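Local coordinates for protein leucine aminopeptidase 2 (Saccharomyces cerevisiae, PDB 2XQ0) that cleaves amino-terminal residues, preferentially from di- and tripeptides, as a zinc aminopeptidase of the M1 family, and shows low epoxide hydrolase activity in vitro, at residues A[52-57]-A[110-115]; A[63-68]-A[103-108]; A[370-375]-A[454-459]; A[393-398]-A[462-467]. One frame throughout, in Å; residues are numbered along the deposited sequence.

In the fold
Followed from the N terminus, the chain first closes two loops within the M1 N-terminal domain. Contact 1 joins neighbouring strands 45-56 and 111-120, and contact 2, between strands 66-69 and 101-104, is nested inside the loop it closes; both belong to one sheet and touch through Phe112 and Leu67. Contacts 3 and 4 follow in series, their centres 37 to 49 Å from those of the first two. Their segments alternate along the chain, so the loops cross: contact 3 ties segment 370-375 to the end of helix 451-456, and contact 4 ties helix 388-403 to segment 462-467. Trp454 packs on Leu396 where the two meet.

Contact 1. Residues A[52-57]-A[110-115]; sequences FQLKKL and DNFTLN
Leu54 and Phe112 form the tightly packed side of this strand pair. The CB of Leu54 sits over one face of the Phe112 ring, 4.1 Å from its centroid in a CH-pi contact and displaced toward the rim, while CD1 reaches the ring at CZ. The Lys56 side chain crosses that of Phe112 at about a right angle, its CG 3.6 Å from CE2 of Phe112. Phe52 and Leu114 run side by side on the same face as Leu54, meeting CD2 to CD2 at 4.0 Å. Phe52, Leu54, Phe112 and Leu114 line one side of an antiparallel pair in the large sheet of the M1 N-terminal domain, in which strand 28-40 flanks 45-56 and strand 74-81 flanks 111-120. Paired bonds join Phe52 with Leu114 and Leu54 with Phe112; that from Leu54 N to Phe112 O is nearly straight at 176°. Beyond them, Lys56 N donates to Asp110 O. The other face is polar and looser. There Thr113 OG1 donates to Gln53 OE1 over 2.7 Å, approaching at 29° from the amide carbonyl plane, and the bend at chi2 of Gln53 (-66°) turns CD toward Thr113. Lys55 and Asn111 lie alongside each other, with Lys55 CD 3.6 Å from Asn111 ND2, and a water bridges Lys55 NZ to Asn111 OD1.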
loop_
_atom_site.group_PDB
_atom_site.type_symbol
_atom_site.label_atom_id
_atom_site.label_comp_id
_atom_site.label_asym_id
_atom_site.label_seq_id
_atom_site.Cartn_x
_atom_site.Cartn_y
_atom_site.Cartn_z
ATOM N N PHE A 52 17.599 19.587 10.794
ATOM C CA PHE A 52 17.566 18.518 11.786
ATOM C C PHE A 52 18.194 19.003 13.084
ATOM O O PHE A 52 19.265 19.640 13.078
ATOM C CB PHE A 52 18.390 17.320 11.321
ATOM C CG PHE A 52 17.916 16.709 10.034
ATOM C CD1 PHE A 52 16.827 15.854 10.018
ATOM C CD2 PHE A 52 18.581 16.961 8.845
ATOM C CE1 PHE A 52 16.410 15.271 8.842
ATOM C CE2 PHE A 52 18.158 16.392 7.665
ATOM C CZ PHE A 52 17.069 15.548 7.664
ATOM N N GLN A 53 17.557 18.676 14.198
ATOM C CA GLN A 53 18.206 18.783 15.492
ATOM C C GLN A 53 18.741 17.381 15.750
ATOM O O GLN A 53 17.972 16.416 15.794
ATOM C CB GLN A 53 17.215 19.174 16.587
ATOM C CG GLN A 53 16.383 20.402 16.295
ATOM C CD GLN A 53 17.217 21.647 16.219
ATOM O OE1 GLN A 53 18.261 21.750 16.870
ATOM N NE2 GLN A 53 16.768 22.611 15.420
ATOM N N LEU A 54 20.056 17.263 15.890
ATOM C CA LEU A 54 20.690 15.952 16.021
ATOM C C LEU A 54 21.492 15.813 17.304
ATOM O O LEU A 54 21.887 16.809 17.918
ATOM C CB LEU A 54 21.611 15.680 14.831
ATOM C CG LEU A 54 21.016 15.702 13.427
ATOM C CD1 LEU A 54 22.103 15.369 12.403
ATOM C CD2 LEU A 54 19.851 14.727 13.330
ATOM N N LYS A 55 21.741 14.565 17.697
ATOM C CA LYS A 55 22.635 14.281 18.811
ATOM C C LYS A 55 23.601 13.164 18.443
ATOM O O LYS A 55 23.184 12.067 18.059
ATOM C CB LYS A 55 21.850 13.920 20.073
ATOM C CG LYS A 55 22.716 13.642 21.302
ATOM C CD LYS A 55 21.878 13.589 22.581
ATOM C CE LYS A 55 20.774 12.533 22.493
ATOM N NZ LYS A 55 19.838 12.564 23.663
ATOM N N LYS A 56 24.895 13.453 18.546
ATOM C CA LYS A 56 25.929 12.450 18.329
ATOM C C LYS A 56 25.798 11.368 19.393
ATOM O O LYS A 56 25.692 11.668 20.583
ATOM C CB LYS A 56 27.327 13.072 18.426
ATOM C CG LYS A 56 27.571 14.268 17.519
ATOM C CD LYS A 56 29.011 14.767 17.646
ATOM C CE LYS A 56 29.206 16.116 16.969
ATOM N NZ LYS A 56 30.648 16.480 16.886
ATOM N N LEU A 57 25.803 10.113 18.960
ATOM C CA LEU A 57 25.788 8.992 19.882
ATOM C C LEU A 57 27.219 8.463 20.051
ATOM O O LEU A 57 28.038 8.544 19.130
ATOM C CB LEU A 57 24.844 7.896 19.380
ATOM C CG LEU A 57 23.390 8.296 19.063
ATOM C CD1 LEU A 57 22.600 7.095 18.577
ATOM C CD2 LEU A 57 22.705 8.917 20.268
ATOM N N ASP A 110 27.801 17.697 21.316
ATOM C CA ASP A 110 27.109 16.474 20.919
ATOM C C ASP A 110 25.767 16.796 20.282
ATOM O O ASP A 110 25.372 16.161 19.300
ATOM C CB ASP A 110 26.913 15.540 22.112
ATOM C CG ASP A 110 28.162 14.746 22.443
ATOM O OD1 ASP A 110 29.238 15.045 21.872
ATOM O OD2 ASP A 110 28.065 13.819 23.275
ATOM N N ASN A 111 25.072 17.782 20.848
ATOM C CA ASN A 111 23.825 18.290 20.285
ATOM C C ASN A 111 24.109 19.416 19.301
ATOM O O ASN A 111 24.867 20.342 19.612
ATOM C CB ASN A 111 22.886 18.796 21.385
ATOM C CG ASN A 111 22.234 17.674 22.155
ATOM O OD1 ASN A 111 21.048 17.395 21.981
ATOM N ND2 ASN A 111 23.005 17.021 23.015
ATOM N N PHE A 112 23.508 19.341 18.116
ATOM C CA PHE A 112 23.775 20.343 17.089
ATOM C C PHE A 112 22.632 20.440 16.084
ATOM O O PHE A 112 21.766 19.560 16.013
ATOM C CB PHE A 112 25.127 20.085 16.399
ATOM C CG PHE A 112 25.178 18.802 15.581
ATOM C CD1 PHE A 112 24.984 18.833 14.207
ATOM C CD2 PHE A 112 25.445 17.581 16.184
ATOM C CE1 PHE A 112 25.051 17.671 13.442
ATOM C CE2 PHE A 112 25.511 16.405 15.427
ATOM C CZ PHE A 112 25.309 16.451 14.049
ATOM N N THR A 113 22.619 21.535 15.334
ATOM C CA THR A 113 21.605 21.760 14.322
ATOM C C THR A 113 22.240 21.657 12.946
ATOM O O THR A 113 23.326 22.215 12.705
ATOM C CB THR A 113 20.968 23.139 14.496
ATOM O OG1 THR A 113 20.301 23.192 15.763
ATOM C CG2 THR A 113 19.962 23.412 13.392
ATOM N N LEU A 114 21.566 20.928 12.056
ATOM C CA LEU A 114 22.033 20.712 10.687
ATOM C C LEU A 114 21.019 21.247 9.681
ATOM O O LEU A 114 19.869 20.801 9.660
ATOM C CB LEU A 114 22.262 19.225 10.446
ATOM C CG LEU A 114 22.459 18.829 8.983
ATOM C CD1 LEU A 114 23.687 19.510 8.406
ATOM C CD2 LEU A 114 22.560 17.327 8.844
ATOM N N ASN A 115 21.435 22.213 8.864
ATOM C CA ASN A 115 20.565 22.755 7.828
ATOM C C ASN A 115 21.123 22.480 6.433
ATOM O O ASN A 115 22.290 22.752 6.144
ATOM C CB ASN A 115 20.344 24.259 8.021
ATOM C CG ASN A 115 19.387 24.850 6.990
ATOM O OD1 ASN A 115 19.807 25.348 5.946
ATOM N ND2 ASN A 115 18.103 24.797 7.281
HETATM O O HOH W 1 20.038 20.019 18.990
HETATM O O HOH W 2 19.339 15.432 23.543
#

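Contact 2. Residues A[63-68]-A[103-108]; sequences KSDELH and INNASC
Leu67 and Asn105 cross at about a right angle, the leucine methyl CD2 lying against the end of the asparagine amide, 3.5 Å from its CG. Asn105 CG stands between its own backbone N and carbonyl carbon (chi1 60°), and the amide reaches across to segment 63-68. Asp65 crosses this same amide obliquely, its carboxylate plane turned 28° from the amide plane. Leu67 CB, for its part, meets Ile103 CB at 3.8 Å on the face of the sheet where Phe112 and Leu114 also pack. The backbones of these two residues form an antiparallel hydrogen-bonded pair: Leu67 N donates to Ile103 O over 2.7 Å, and Ile103 N returns a bond to Leu67 O. Strand 66-69 is the outermost of the large sheet at this end, so this pair joins the edge strand to its neighbour 101-104. On the other face, Glu66 CB lies 3.5 Å from Ile103 O, and the glutamate chain runs extended beyond CG to accept a bond from His68 NE2. That bond is 3.0 Å long to Glu66 OE2, which lies near the imidazole plane and is met on its anti side. The carboxylate beside NE2 would probably favour a protonated imidazole.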
loop_
_atom_site.group_PDB
_atom_site.type_symbol
_atom_site.label_atom_id
_atom_site.label_comp_id
_atom_site.label_asym_id
_atom_site.label_seq_id
_atom_site.Cartn_x
_atom_site.Cartn_y
_atom_site.Cartn_z
ATOM N N LYS A 63 36.270 8.156 15.627
ATOM C CA LYS A 63 35.174 8.798 14.917
ATOM C C LYS A 63 35.736 9.481 13.674
ATOM O O LYS A 63 36.892 9.907 13.672
ATOM C CB LYS A 63 34.482 9.822 15.817
ATOM C CG LYS A 63 33.964 9.255 17.129
ATOM C CD LYS A 63 32.869 8.235 16.894
ATOM C CE LYS A 63 32.316 7.720 18.210
ATOM N NZ LYS A 63 31.165 6.801 18.002
ATOM N N SER A 64 34.930 9.583 12.619
ATOM C CA SER A 64 35.410 10.155 11.358
ATOM C C SER A 64 35.955 11.585 11.502
ATOM O O SER A 64 37.145 11.808 11.280
ATOM C CB SER A 64 34.351 10.059 10.249
ATOM O OG SER A 64 34.076 8.712 9.907
ATOM N N ASP A 65 35.111 12.550 11.874
ATOM C CA ASP A 65 33.689 12.330 12.124
ATOM C C ASP A 65 32.830 12.998 11.053
ATOM O O ASP A 65 32.935 14.201 10.811
ATOM C CB ASP A 65 33.287 12.837 13.505
ATOM C CG ASP A 65 32.157 12.033 14.100
ATOM O OD1 ASP A 65 31.176 12.636 14.584
ATOM O OD2 ASP A 65 32.249 10.787 14.063
ATOM N N GLU A 66 31.982 12.204 10.410
ATOM C CA GLU A 66 31.179 12.689 9.301
ATOM C C GLU A 66 29.716 12.323 9.474
ATOM O O GLU A 66 29.391 11.318 10.108
ATOM C CB GLU A 66 31.680 12.097 7.986
ATOM C CG GLU A 66 32.977 12.685 7.471
ATOM C CD GLU A 66 33.509 11.926 6.270
ATOM O OE1 GLU A 66 34.389 12.468 5.561
ATOM O OE2 GLU A 66 33.043 10.789 6.035
ATOM N N LEU A 67 28.851 13.158 8.909
ATOM C CA LEU A 67 27.437 12.841 8.729
ATOM C C LEU A 67 27.334 12.230 7.353
ATOM O O LEU A 67 27.910 12.764 6.411
ATOM C CB LEU A 67 26.603 14.120 8.696
ATOM C CG LEU A 67 25.763 14.640 9.859
ATOM C CD1 LEU A 67 24.780 13.586 10.354
ATOM C CD2 LEU A 67 26.650 15.137 10.980
ATOM N N HIS A 68 26.600 11.130 7.228
ATOM C CA HIS A 68 26.318 10.537 5.933
ATOM C C HIS A 68 24.797 10.505 5.805
ATOM O O HIS A 68 24.114 9.880 6.622
ATOM C CB HIS A 68 26.816 9.095 5.861
ATOM C CG HIS A 68 28.303 8.955 5.877
ATOM N ND1 HIS A 68 28.930 7.733 5.973
ATOM C CD2 HIS A 68 29.292 9.881 5.821
ATOM C CE1 HIS A 68 30.239 7.905 5.966
ATOM N NE2 HIS A 68 30.484 9.201 5.874
ATOM N N ILE A 103 28.991 14.888 5.014
ATOM C CA ILE A 103 29.114 16.196 5.636
ATOM C C ILE A 103 30.130 16.127 6.763
ATOM O O ILE A 103 30.090 15.220 7.583
ATOM C CB ILE A 103 27.759 16.682 6.211
ATOM C CG1 ILE A 103 26.699 16.752 5.110
ATOM C CG2 ILE A 103 27.926 18.051 6.876
ATOM C CD1 ILE A 103 25.246 16.863 5.634
ATOM N N ASN A 104 31.050 17.082 6.791
ATOM C CA ASN A 104 32.028 17.158 7.857
ATOM C C ASN A 104 31.432 17.922 9.015
ATOM O O ASN A 104 31.108 19.095 8.867
ATOM C CB ASN A 104 33.282 17.887 7.362
ATOM C CG ASN A 104 34.191 18.321 8.496
ATOM O OD1 ASN A 104 34.473 17.551 9.415
ATOM N ND2 ASN A 104 34.659 19.560 8.433
ATOM N N ASN A 105 31.266 17.274 10.165
ATOM C CA ASN A 105 30.729 18.000 11.314
ATOM C C ASN A 105 31.778 18.340 12.372
ATOM O O ASN A 105 32.065 17.549 13.274
ATOM C CB ASN A 105 29.494 17.320 11.922
ATOM C CG ASN A 105 29.771 15.923 12.415
ATOM O OD1 ASN A 105 30.628 15.217 11.883
ATOM N ND2 ASN A 105 29.034 15.507 13.436
ATOM N N ALA A 106 32.353 19.531 12.236
ATOM C CA ALA A 106 33.300 20.050 13.211
ATOM C C ALA A 106 32.555 20.757 14.342
ATOM O O ALA A 106 33.151 21.510 15.113
ATOM C CB ALA A 106 34.283 20.997 12.542
ATOM N N SER A 107 31.248 20.512 14.432
ATOM C CA SER A 107 30.427 21.097 15.486
ATOM C C SER A 107 31.036 20.809 16.848
ATOM O O SER A 107 31.622 19.748 17.072
ATOM C CB SER A 107 28.993 20.567 15.426
ATOM O OG SER A 107 28.940 19.188 15.736
ATOM N N CYS A 108 30.892 21.764 17.759
ATOM C CA CYS A 108 31.551 21.687 19.054
ATOM C C CYS A 108 30.895 20.670 19.985
ATOM O O CYS A 108 31.585 19.892 20.647
ATOM C CB CYS A 108 31.595 23.069 19.710
ATOM S SG CYS A 108 32.601 24.285 18.814
#

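Contact 3. Residues A[370-375]-A[454-459]; sequences TLVQNL and WLYKPG
A water molecule grips both segments at once, accepting from Leu371 N over 2.8 Å and donating to Trp454 O at 2.7 Å; its approach to Lys457 O is unusually short and therefore doubtful. Beside it Val372 N donates directly to Leu455 O, 3.0 Å away and 171° at the hydrogen. One helix-end carbonyl of helix 451-456 is thus met directly and another through the water. The side chains close round these bonds. Leu371 sets CB 3.3 Å from Trp454 O; chi1 of -174° holds its CG anti to the backbone N, and the branch CD2 meets CD2 of Leu455. Val372 splits its branches: CG2 leans toward Leu455 CB, while CG1 packs 3.7 Å from CE1 of the Tyr456 ring. Thr370 faces the turn after the helix with its methyl CG2, 3.3 Å from Tyr456 O. Its OG1 lies 2.8 Å from Val372 O, in a hydrogen bond above the carbonyl plane, and also bonds with Arg367 O. Leu371 packs on Lys392 and Leu396 of helix 388-403, which carries the proton donor Tyr390. This is a loop joined to a helix C-terminus in the M1 catalytic domain, the side chain of Leu371 about 8 Å from that of the zinc ligand Glu324.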
loop_
_atom_site.group_PDB
_atom_site.type_symbol
_atom_site.label_atom_id
_atom_site.label_comp_id
_atom_site.label_asym_id
_atom_site.label_seq_id
_atom_site.Cartn_x
_atom_site.Cartn_y
_atom_site.Cartn_z
ATOM N N THR A 370 9.932 -16.015 0.975
ATOM C CA THR A 370 10.152 -16.211 2.401
ATOM C C THR A 370 9.566 -15.016 3.127
ATOM O O THR A 370 9.626 -13.892 2.621
ATOM C CB THR A 370 11.652 -16.356 2.741
ATOM O OG1 THR A 370 12.358 -15.161 2.363
ATOM C CG2 THR A 370 12.249 -17.552 1.987
ATOM N N LEU A 371 8.991 -15.249 4.305
ATOM C CA LEU A 371 8.346 -14.170 5.044
ATOM C C LEU A 371 9.338 -13.076 5.445
ATOM O O LEU A 371 9.072 -11.910 5.232
ATOM C CB LEU A 371 7.614 -14.704 6.269
ATOM C CG LEU A 371 6.786 -13.671 7.033
ATOM C CD1 LEU A 371 5.796 -13.005 6.097
ATOM C CD2 LEU A 371 6.057 -14.343 8.192
ATOM N N VAL A 372 10.472 -13.468 6.031
ATOM C CA VAL A 372 11.544 -12.536 6.369
ATOM C C VAL A 372 12.461 -12.491 5.170
ATOM O O VAL A 372 12.813 -13.536 4.615
ATOM C CB VAL A 372 12.354 -13.038 7.589
ATOM C CG1 VAL A 372 13.632 -12.221 7.774
ATOM C CG2 VAL A 372 11.485 -13.017 8.857
ATOM N N GLN A 373 12.850 -11.285 4.770
ATOM C CA GLN A 373 13.663 -11.101 3.575
ATOM C C GLN A 373 15.123 -10.823 3.918
ATOM O O GLN A 373 15.457 -10.531 5.071
ATOM C CB GLN A 373 13.073 -9.967 2.721
ATOM C CG GLN A 373 11.827 -10.377 1.990
ATOM C CD GLN A 373 12.112 -11.408 0.917
ATOM O OE1 GLN A 373 11.650 -12.554 0.978
ATOM N NE2 GLN A 373 12.884 -11.007 -0.069
ATOM N N ASN A 374 15.988 -10.922 2.916
ATOM C CA ASN A 374 17.427 -10.748 3.110
ATOM C C ASN A 374 17.930 -9.862 1.997
ATOM O O ASN A 374 18.522 -10.332 1.034
ATOM C CB ASN A 374 18.143 -12.112 3.100
ATOM C CG ASN A 374 19.672 -12.000 3.266
ATOM O OD1 ASN A 374 20.205 -10.992 3.730
ATOM N ND2 ASN A 374 20.373 -13.066 2.898
ATOM N N LEU A 375 17.650 -8.572 2.117
ATOM C CA LEU A 375 18.044 -7.624 1.105
ATOM C C LEU A 375 19.493 -7.279 1.404
ATOM O O LEU A 375 19.913 -7.242 2.556
ATOM C CB LEU A 375 17.190 -6.356 1.185
ATOM C CG LEU A 375 15.675 -6.431 0.974
ATOM C CD1 LEU A 375 15.070 -5.041 1.063
ATOM C CD2 LEU A 375 15.322 -7.062 -0.363
ATOM N N TRP A 454 7.630 -20.999 8.824
ATOM C CA TRP A 454 6.882 -19.756 8.713
ATOM C C TRP A 454 7.774 -18.574 8.340
ATOM O O TRP A 454 7.463 -17.824 7.425
ATOM C CB TRP A 454 6.135 -19.450 10.012
ATOM C CG TRP A 454 4.855 -20.218 10.169
ATOM C CD1 TRP A 454 4.643 -21.300 10.973
ATOM C CD2 TRP A 454 3.610 -19.962 9.502
ATOM N NE1 TRP A 454 3.342 -21.730 10.853
ATOM C CE2 TRP A 454 2.686 -20.921 9.962
ATOM C CE3 TRP A 454 3.186 -19.005 8.575
ATOM C CZ2 TRP A 454 1.368 -20.959 9.518
ATOM C CZ3 TRP A 454 1.882 -19.039 8.141
ATOM C CH2 TRP A 454 0.986 -20.014 8.608
ATOM N N LEU A 455 8.882 -18.405 9.056
ATOM C CA LEU A 455 9.709 -17.224 8.854
ATOM C C LEU A 455 10.700 -17.292 7.679
ATOM O O LEU A 455 10.916 -16.288 6.986
ATOM C CB LEU A 455 10.425 -16.851 10.150
ATOM C CG LEU A 455 9.528 -16.486 11.331
ATOM C CD1 LEU A 455 10.377 -16.071 12.512
ATOM C CD2 LEU A 455 8.549 -15.380 10.978
ATOM N N TYR A 456 11.299 -18.450 7.435
ATOM C CA TYR A 456 12.418 -18.517 6.491
ATOM C C TYR A 456 12.246 -19.468 5.308
ATOM O O TYR A 456 13.122 -19.560 4.468
ATOM C CB TYR A 456 13.731 -18.815 7.229
ATOM C CG TYR A 456 14.141 -17.693 8.145
ATOM C CD1 TYR A 456 14.797 -16.582 7.649
ATOM C CD2 TYR A 456 13.838 -17.728 9.502
ATOM C CE1 TYR A 456 15.152 -15.534 8.478
ATOM C CE2 TYR A 456 14.186 -16.683 10.340
ATOM C CZ TYR A 456 14.846 -15.595 9.821
ATOM O OH TYR A 456 15.202 -14.554 10.642
ATOM N N LYS A 457 11.128 -20.172 5.225
ATOM C CA LYS A 457 10.968 -21.139 4.146
ATOM C C LYS A 457 10.098 -20.524 3.062
ATOM O O LYS A 457 9.177 -19.769 3.370
ATOM C CB LYS A 457 10.337 -22.428 4.687
ATOM C CG LYS A 457 10.590 -23.684 3.859
ATOM C CD LYS A 457 11.116 -24.815 4.740
ATOM C CE LYS A 457 10.212 -26.046 4.695
ATOM N NZ LYS A 457 10.286 -26.780 3.396
ATOM N N PRO A 458 10.395 -20.831 1.792
ATOM C CA PRO A 458 9.625 -20.373 0.623
ATOM C C PRO A 458 8.305 -21.115 0.385
ATOM O O PRO A 458 8.099 -22.196 0.928
ATOM C CB PRO A 458 10.579 -20.649 -0.550
ATOM C CG PRO A 458 11.476 -21.758 -0.058
ATOM C CD PRO A 458 11.673 -21.455 1.399
ATOM N N GLY A 459 7.418 -20.535 -0.422
ATOM C CA GLY A 459 6.181 -21.210 -0.800
ATOM C C GLY A 459 4.978 -20.883 0.068
ATOM O O GLY A 459 5.062 -20.034 0.955
HETATM O O HOH W 3 8.645 -17.893 4.998
#

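Contact 4. Residues A[393-398]-A[462-467]; sequences GFNLLF and PRPHFI
Phe398 and Phe466 reach each other from differently set first torsions: Phe398 holds CG anti to its backbone N (chi1 -175°), whereas Phe466 holds CG anti to its carbonyl carbon (chi1 -67°). The two side chains slide past each other in opposite directions. Their closest atoms are Phe398 CE2 and Phe466 CE1, 3.7 Å apart, and the ring planes stand at 45°, an oblique pairing with centroids 5.6 Å apart. Phe394, one helical turn earlier, offers the edge of its ring to Phe466, CE2 to CZ at 4.1 Å. Asn395 points from the helix toward the loop. Its OD1 lies at the edge of the Phe466 ring, 3.6 Å from CZ, and 3.4 Å from CG of Pro464, whose side chain it meets at about a right angle; its ND2 hydrogen-bonds to Glu391 O in the preceding turn of the helix. Pro464 also sets CB near the edge of the Phe398 ring and over one face of Phe466, offset toward the rim, and so is wedged among both aromatics and the asparagine. Apolar contact carries the join, with Ala348 and Leu349 of helix 341-360 packing on Phe466 as well. Aromatic and proline packing thus fastens the loop before helix 469-484 to helix 388-403 of the M1 catalytic domain, where the Phe394 side chain lies about 6 Å from that of the proton donor Tyr390.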
loop_
_atom_site.group_PDB
_atom_site.type_symbol
_atom_site.label_atom_id
_atom_site.label_comp_id
_atom_site.label_asym_id
_atom_site.label_seq_id
_atom_site.Cartn_x
_atom_site.Cartn_y
_atom_site.Cartn_z
ATOM N N GLY A 393 2.166 -13.081 6.131
ATOM C CA GLY A 393 2.214 -12.360 7.396
ATOM C C GLY A 393 0.925 -12.506 8.166
ATOM O O GLY A 393 0.923 -12.930 9.318
ATOM N N PHE A 394 -0.182 -12.144 7.523
ATOM C CA PHE A 394 -1.506 -12.366 8.099
ATOM C C PHE A 394 -1.724 -13.805 8.557
ATOM O O PHE A 394 -2.235 -14.051 9.650
ATOM C CB PHE A 394 -2.594 -12.013 7.083
ATOM C CG PHE A 394 -3.908 -12.653 7.400
ATOM C CD1 PHE A 394 -4.727 -12.122 8.374
ATOM C CD2 PHE A 394 -4.288 -13.816 6.769
ATOM C CE1 PHE A 394 -5.922 -12.723 8.701
ATOM C CE2 PHE A 394 -5.492 -14.426 7.092
ATOM C CZ PHE A 394 -6.308 -13.878 8.055
ATOM N N ASN A 395 -1.369 -14.772 7.720
ATOM C CA ASN A 395 -1.594 -16.168 8.098
ATOM C C ASN A 395 -0.789 -16.665 9.284
ATOM O O ASN A 395 -1.262 -17.513 10.051
ATOM C CB ASN A 395 -1.424 -17.094 6.894
ATOM C CG ASN A 395 -2.698 -17.175 6.070
ATOM O OD1 ASN A 395 -3.690 -17.755 6.511
ATOM N ND2 ASN A 395 -2.697 -16.547 4.897
ATOM N N LEU A 396 0.416 -16.139 9.464
ATOM C CA LEU A 396 1.160 -16.486 10.675
ATOM C C LEU A 396 0.433 -15.939 11.902
ATOM O O LEU A 396 0.280 -16.635 12.914
ATOM C CB LEU A 396 2.597 -15.960 10.607
ATOM C CG LEU A 396 3.381 -16.035 11.907
ATOM C CD1 LEU A 396 3.349 -17.454 12.441
ATOM C CD2 LEU A 396 4.814 -15.550 11.687
ATOM N N LEU A 397 -0.065 -14.707 11.808
ATOM C CA LEU A 397 -0.774 -14.110 12.960
ATOM C C LEU A 397 -2.121 -14.784 13.261
ATOM O O LEU A 397 -2.519 -14.921 14.423
ATOM C CB LEU A 397 -0.972 -12.614 12.742
ATOM C CG LEU A 397 0.353 -11.849 12.658
ATOM C CD1 LEU A 397 0.121 -10.417 12.237
ATOM C CD2 LEU A 397 1.071 -11.927 13.997
ATOM N N PHE A 398 -2.834 -15.160 12.207
ATOM C CA PHE A 398 -4.085 -15.878 12.341
ATOM C C PHE A 398 -3.857 -17.266 12.989
ATOM O O PHE A 398 -4.678 -17.744 13.784
ATOM C CB PHE A 398 -4.766 -16.015 10.972
ATOM C CG PHE A 398 -6.141 -16.641 11.045
ATOM C CD1 PHE A 398 -7.203 -15.943 11.594
ATOM C CD2 PHE A 398 -6.361 -17.931 10.581
ATOM C CE1 PHE A 398 -8.478 -16.524 11.687
ATOM C CE2 PHE A 398 -7.628 -18.512 10.663
ATOM C CZ PHE A 398 -8.686 -17.798 11.222
ATOM N N PRO A 462 1.108 -23.622 5.501
ATOM C CA PRO A 462 0.001 -24.564 5.642
ATOM C C PRO A 462 -1.341 -23.840 5.536
ATOM O O PRO A 462 -1.475 -22.735 6.066
ATOM C CB PRO A 462 0.196 -25.116 7.061
ATOM C CG PRO A 462 1.638 -24.980 7.325
ATOM C CD PRO A 462 2.032 -23.679 6.644
ATOM N N ARG A 463 -2.327 -24.474 4.908
ATOM C CA ARG A 463 -3.599 -23.804 4.625
ATOM C C ARG A 463 -4.587 -23.887 5.780
ATOM O O ARG A 463 -4.928 -24.975 6.254
ATOM C CB ARG A 463 -4.252 -24.374 3.364
ATOM C CG ARG A 463 -5.535 -23.630 2.975
ATOM C CD ARG A 463 -6.040 -24.137 1.641
ATOM N NE ARG A 463 -6.530 -25.501 1.763
ATOM C CZ ARG A 463 -6.803 -26.292 0.729
ATOM N NH1 ARG A 463 -6.587 -25.864 -0.506
ATOM N NH2 ARG A 463 -7.267 -27.519 0.935
ATOM N N PRO A 464 -5.077 -22.734 6.231
ATOM C CA PRO A 464 -6.036 -22.791 7.336
ATOM C C PRO A 464 -7.426 -23.219 6.869
ATOM O O PRO A 464 -7.674 -23.311 5.669
ATOM C CB PRO A 464 -6.066 -21.350 7.841
ATOM C CG PRO A 464 -5.679 -20.526 6.644
ATOM C CD PRO A 464 -4.773 -21.357 5.789
ATOM N N HIS A 465 -8.328 -23.460 7.812
ATOM C CA HIS A 465 -9.687 -23.869 7.474
ATOM C C HIS A 465 -10.643 -22.694 7.589
ATOM O O HIS A 465 -11.344 -22.544 8.593
ATOM C CB HIS A 465 -10.140 -25.018 8.376
ATOM C CG HIS A 465 -9.246 -26.219 8.309
ATOM N ND1 HIS A 465 -8.181 -26.402 9.165
ATOM C CD2 HIS A 465 -9.244 -27.285 7.475
ATOM C CE1 HIS A 465 -7.572 -27.538 8.872
ATOM N NE2 HIS A 465 -8.197 -28.092 7.849
ATOM N N PHE A 466 -10.671 -21.866 6.552
ATOM C CA PHE A 466 -11.525 -20.687 6.533
ATOM C C PHE A 466 -12.992 -21.042 6.380
ATOM O O PHE A 466 -13.357 -21.995 5.679
ATOM C CB PHE A 466 -11.114 -19.732 5.418
ATOM C CG PHE A 466 -9.771 -19.111 5.629
ATOM C CD1 PHE A 466 -9.462 -18.510 6.839
ATOM C CD2 PHE A 466 -8.823 -19.117 4.617
ATOM C CE1 PHE A 466 -8.224 -17.943 7.046
ATOM C CE2 PHE A 466 -7.589 -18.544 4.811
ATOM C CZ PHE A 466 -7.289 -17.952 6.035
ATOM N N ILE A 467 -13.838 -20.272 7.047
ATOM C CA ILE A 467 -15.286 -20.388 6.851
ATOM C C ILE A 467 -15.576 -19.970 5.412
ATOM O O ILE A 467 -15.233 -18.858 4.996
ATOM C CB ILE A 467 -16.036 -19.491 7.848
ATOM C CG1 ILE A 467 -15.755 -19.953 9.288
ATOM C CG2 ILE A 467 -17.542 -19.453 7.534
ATOM C CD1 ILE A 467 -16.133 -18.919 10.332
#